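Local coordinates for fructooligosaccharide ABC transporter substrate-binding protein FusA (Streptococcus pneumoniae, PDB 5G5Y), which binds short- and long-chain fructooligosaccharides, with a preference for tetrasaccharides and larger, as the solute-binding component of the FusABC-MsmK ABC importer, at residues Ala139-Asp144 and Glu152-Thr157; Trp270-Asn273 and Asn279-Tyr282. All coordinates share one frame; numbering follows the deposited sequence.

In the fold
Interaction 1 comes first along the chain and closes before interaction 2 opens, so the two stand in series, neither nested nor crossed. In interaction 1, strand 138-142 runs into helix 143-148, and the loop that follows folds back to meet the strand before helix 157-169 begins. Interaction 2 closes the connection between strand 264-269 and strand 282-284, the two strands that flank 138-142 in one mixed sheet. Each contact therefore has one side on that sheet, with the centres of the two contacts about 13 Å apart, and they touch: Asp144 OD2 lies 2.7 Å from Ser281 OG, probably hydrogen-bonded, and Tyr282 packs against the backbone of Ile141.

Interaction 1 (Ala139-Asp144 and Glu152-Thr157)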
# COMPACT_ATOMS: atom_id res chain seq x y z
N ALA A 139 -0.07 0.28 16.00
CA ALA A 139 -0.70 0.68 17.28
C ALA A 139 0.21 1.70 17.96
O ALA A 139 1.44 1.53 17.96
CB ALA A 139 -0.93 -0.52 18.16
N TRP A 140 -0.41 2.75 18.49
CA TRP A 140 0.28 3.85 19.14
C TRP A 140 -0.31 4.03 20.52
O TRP A 140 -1.53 3.83 20.72
CB TRP A 140 0.06 5.12 18.32
CG TRP A 140 0.45 4.98 16.89
CD1 TRP A 140 -0.35 4.60 15.87
CD2 TRP A 140 1.73 5.25 16.32
NE1 TRP A 140 0.36 4.58 14.71
CE2 TRP A 140 1.63 4.99 14.95
CE3 TRP A 140 2.95 5.67 16.85
CZ2 TRP A 140 2.71 5.14 14.07
CZ3 TRP A 140 4.04 5.84 15.96
CH2 TRP A 140 3.91 5.57 14.61
N ILE A 141 0.53 4.41 21.48
CA ILE A 141 0.08 4.54 22.87
C ILE A 141 0.51 5.91 23.44
O ILE A 141 1.57 6.42 23.09
CB ILE A 141 0.60 3.37 23.72
CG1 ILE A 141 0.01 3.39 25.15
CG2 ILE A 141 2.11 3.30 23.75
CD1 ILE A 141 0.23 2.11 25.90
N ASN A 142 -0.33 6.44 24.35
CA ASN A 142 -0.04 7.69 25.05
C ASN A 142 0.97 7.53 26.19
O ASN A 142 0.66 7.09 27.31
CB ASN A 142 -1.35 8.36 25.52
CG ASN A 142 -1.12 9.83 25.89
OD1 ASN A 142 -0.11 10.13 26.49
ND2 ASN A 142 -2.00 10.72 25.50
N LYS A 143 2.22 7.85 25.87
CA LYS A 143 3.32 7.80 26.83
C LYS A 143 3.25 8.87 27.95
O LYS A 143 3.77 8.61 29.01
CB LYS A 143 4.69 7.95 26.12
CG LYS A 143 5.20 6.68 25.45
CD LYS A 143 6.73 6.67 25.29
CE LYS A 143 7.34 8.03 24.94
NZ LYS A 143 8.72 7.95 24.36
N ASP A 144 2.64 10.02 27.69
CA ASP A 144 2.33 11.01 28.73
C ASP A 144 1.47 10.37 29.82
O ASP A 144 1.82 10.45 31.01
CB ASP A 144 1.54 12.21 28.19
CG ASP A 144 2.37 13.15 27.32
OD1 ASP A 144 3.61 13.04 27.26
OD2 ASP A 144 1.73 14.04 26.71
N GLU A 152 4.39 0.97 33.58
CA GLU A 152 5.35 0.47 32.61
C GLU A 152 4.63 0.26 31.27
O GLU A 152 3.43 -0.02 31.24
CB GLU A 152 5.91 -0.89 33.05
CG GLU A 152 6.43 -0.99 34.49
CD GLU A 152 7.51 0.04 34.80
OE1 GLU A 152 8.40 0.26 33.95
OE2 GLU A 152 7.47 0.63 35.91
N MET A 153 5.36 0.36 30.16
CA MET A 153 4.81 -0.03 28.86
C MET A 153 4.34 -1.50 28.92
O MET A 153 5.10 -2.35 29.37
CB MET A 153 5.89 0.14 27.76
CG MET A 153 5.41 -0.22 26.37
SD MET A 153 4.30 1.04 25.79
CE MET A 153 5.46 2.33 25.27
N PRO A 154 3.12 -1.81 28.48
CA PRO A 154 2.68 -3.22 28.53
C PRO A 154 3.54 -4.13 27.69
O PRO A 154 3.99 -3.72 26.62
CB PRO A 154 1.28 -3.20 27.96
CG PRO A 154 0.98 -1.81 27.57
CD PRO A 154 2.05 -0.90 28.02
N LYS A 155 3.77 -5.34 28.19
CA LYS A 155 4.49 -6.37 27.49
C LYS A 155 3.59 -7.49 26.96
O LYS A 155 4.00 -8.23 26.10
CB LYS A 155 5.52 -7.00 28.42
CG LYS A 155 6.62 -6.07 28.92
CD LYS A 155 7.65 -6.89 29.69
CE LYS A 155 8.60 -6.02 30.50
NZ LYS A 155 8.04 -5.75 31.85
N THR A 156 2.41 -7.67 27.57
CA THR A 156 1.49 -8.74 27.26
C THR A 156 0.10 -8.16 27.01
O THR A 156 -0.20 -7.02 27.41
CB THR A 156 1.36 -9.75 28.43
OG1 THR A 156 0.59 -9.17 29.50
CG2 THR A 156 2.74 -10.19 28.93
N THR A 157 -0.76 -8.95 26.39
CA THR A 157 -2.14 -8.55 26.20
C THR A 157 -2.87 -8.32 27.54
O THR A 157 -3.70 -7.41 27.63
CB THR A 157 -2.91 -9.56 25.30
OG1 THR A 157 -2.79 -10.89 25.80
CG2 THR A 157 -2.31 -9.48 23.88
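The loop between helix 143-148 and helix 157-169 folds back on strand 138-142, so that Met153 and Pro154 pack on Ile141. The contact is apolar, burying 136 Å² in all, with no hydrogen bond between the segments. Ile141, beta-branched and at home in a strand, points at the loop and serves it with both branches. Its CG2 methyl lies 3.8 Å from Met153 SD and equally close to the terminal methyl CE. The other branch sends its end methyl, CD1, to within 4.1 Å of Pro154 CD, Ile141 reaching end-on toward that corner of the proline ring; CG1 stands anti to the backbone N (chi1 -173°), and an extended chi2 carries CD1 out to the proline ring. Methionine suits this partly exposed position because its unbranched chain can fold: bends at chi2 (72°) and chi3 bring sulfur and CE back alongside Ile141, the two chains running past each other in opposite directions. The aliphatic part of Lys143 adds a looser touch, CG to Met153 CE at 4.4 Å, while its ammonium group forms a salt bridge with Asp283. Each segment also leads into a helix with a capped start. Asn142 OD1 accepts from the backbone N of Trp145, and Thr156 OG1 from that of Asp159; these short polar side chains are well suited to N-cap positions. Beyond the two segments, Ile141 touches Val266 of strand 264-269 and Met153 touches Pro286. Backbone hydrogen bonds join Ile141 to Asp283 and Asn142 to Gly265, placing strand 138-142 between strands 282-284 and 264-269, while the loop leads on into helix 157-169.

Interaction 2 (Trp270-Asn273 and Asn279-Tyr282); sequences WDKN and NESY
Lys272 NZ bonds to two backbone carbonyls of the segment 279-282, Tyr282 O at 2.7 Å and Asn279 O at 3.0 Å. It meets Asn279 O nearly along the C=O axis (161° at the oxygen), whereas its approach to Tyr282 O is tilted 26° from the carbonyl plane. Water 1 is a third partner, accepting from NZ at 2.8 Å and donating to Glu280 OE2. Glu280 is thus linked to the lysine through water; its OE1 is 4.5 Å from NZ, too far for a salt bridge, though the opposite charges probably still attract. A long, flexible lysine fits this place: beyond CG the chain is fully extended, carrying the ammonium across to the segment 279-282. Two Asx turns shape the segments themselves. Asp271 OD1 accepts from the backbone N of Asn273 and, through its syn lone pair, from Asn273 ND2 at 2.7 Å, OD1 lying almost in the plane of the Asn273 amide. Asn279 OD1 accepts from Ser281 N, and its ND2 bonds to Thr276 O. Packing follows the lysine chain: Lys272 CD comes within 4.2 Å of Tyr282 CB, and the phenol ring turns from the lysine to meet Tyr267 edge-to-face, its OH bonded to Phe264 O. Trp270, which binds substrate, makes a cation-pi contact with Arg404. Both segments belong to the connection from strand 264-269 to strand 282-284; Lys272 also packs on Trp140 of strand 138-142, and Asp271 and Asn273 rest on Trp403 of helix 399-412.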
# COMPACT_ATOMS: atom_id res chain seq x y z
N TRP A 270 -1.56 4.69 10.22
CA TRP A 270 -0.30 4.54 9.50
C TRP A 270 0.84 5.31 10.13
O TRP A 270 1.93 4.77 10.38
CB TRP A 270 -0.50 4.96 8.07
CG TRP A 270 0.71 4.87 7.17
CD1 TRP A 270 1.61 5.86 6.94
CD2 TRP A 270 1.10 3.76 6.35
NE1 TRP A 270 2.56 5.44 6.02
CE2 TRP A 270 2.27 4.15 5.64
CE3 TRP A 270 0.60 2.48 6.14
CZ2 TRP A 270 2.92 3.32 4.75
CZ3 TRP A 270 1.24 1.64 5.24
CH2 TRP A 270 2.40 2.06 4.55
N ASP A 271 0.57 6.57 10.42
CA ASP A 271 1.58 7.47 10.97
C ASP A 271 0.88 8.37 11.94
O ASP A 271 -0.06 9.05 11.54
CB ASP A 271 2.20 8.25 9.79
CG ASP A 271 3.26 9.28 10.20
OD1 ASP A 271 3.32 9.74 11.36
OD2 ASP A 271 4.05 9.64 9.28
N LYS A 272 1.35 8.37 13.19
CA LYS A 272 0.74 9.16 14.30
C LYS A 272 0.63 10.66 13.96
O LYS A 272 -0.31 11.37 14.41
CB LYS A 272 1.56 8.98 15.59
CG LYS A 272 2.93 9.65 15.60
CD LYS A 272 3.63 9.52 16.93
CE LYS A 272 4.85 10.45 16.97
NZ LYS A 272 5.73 10.19 18.12
N ASN A 273 1.53 11.13 13.10
CA ASN A 273 1.53 12.55 12.69
C ASN A 273 0.20 13.01 12.07
O ASN A 273 -0.20 14.16 12.25
CB ASN A 273 2.74 12.85 11.78
CG ASN A 273 4.06 12.82 12.56
OD1 ASN A 273 4.42 13.82 13.19
ND2 ASN A 273 4.78 11.69 12.53
N ASN A 279 4.54 15.07 17.85
CA ASN A 279 4.93 15.28 19.23
C ASN A 279 5.35 13.95 19.87
O ASN A 279 5.19 12.87 19.27
CB ASN A 279 3.76 15.89 20.00
CG ASN A 279 2.50 15.05 19.90
OD1 ASN A 279 2.49 13.90 20.33
ND2 ASN A 279 1.45 15.59 19.30
N GLU A 280 5.85 14.04 21.09
CA GLU A 280 6.35 12.89 21.80
C GLU A 280 5.33 12.31 22.80
O GLU A 280 5.66 11.39 23.52
CB GLU A 280 7.65 13.27 22.50
CG GLU A 280 8.71 13.90 21.59
CD GLU A 280 9.09 13.05 20.38
OE1 GLU A 280 9.17 11.80 20.51
OE2 GLU A 280 9.33 13.63 19.29
N SER A 281 4.11 12.82 22.84
CA SER A 281 3.09 12.26 23.75
C SER A 281 2.70 10.82 23.39
O SER A 281 2.32 10.07 24.28
CB SER A 281 1.83 13.13 23.76
OG SER A 281 2.15 14.46 24.11
N TYR A 282 2.80 10.47 22.08
CA TYR A 282 2.49 9.12 21.57
C TYR A 282 3.72 8.44 20.98
O TYR A 282 4.59 9.11 20.36
CB TYR A 282 1.39 9.21 20.51
CG TYR A 282 0.06 9.53 21.10
CD1 TYR A 282 -0.33 10.85 21.29
CD2 TYR A 282 -0.82 8.51 21.49
CE1 TYR A 282 -1.56 11.15 21.86
CE2 TYR A 282 -2.06 8.81 22.04
CZ TYR A 282 -2.43 10.13 22.23
OH TYR A 282 -3.66 10.45 22.80
O HOH W 1 7.73 12.05 17.38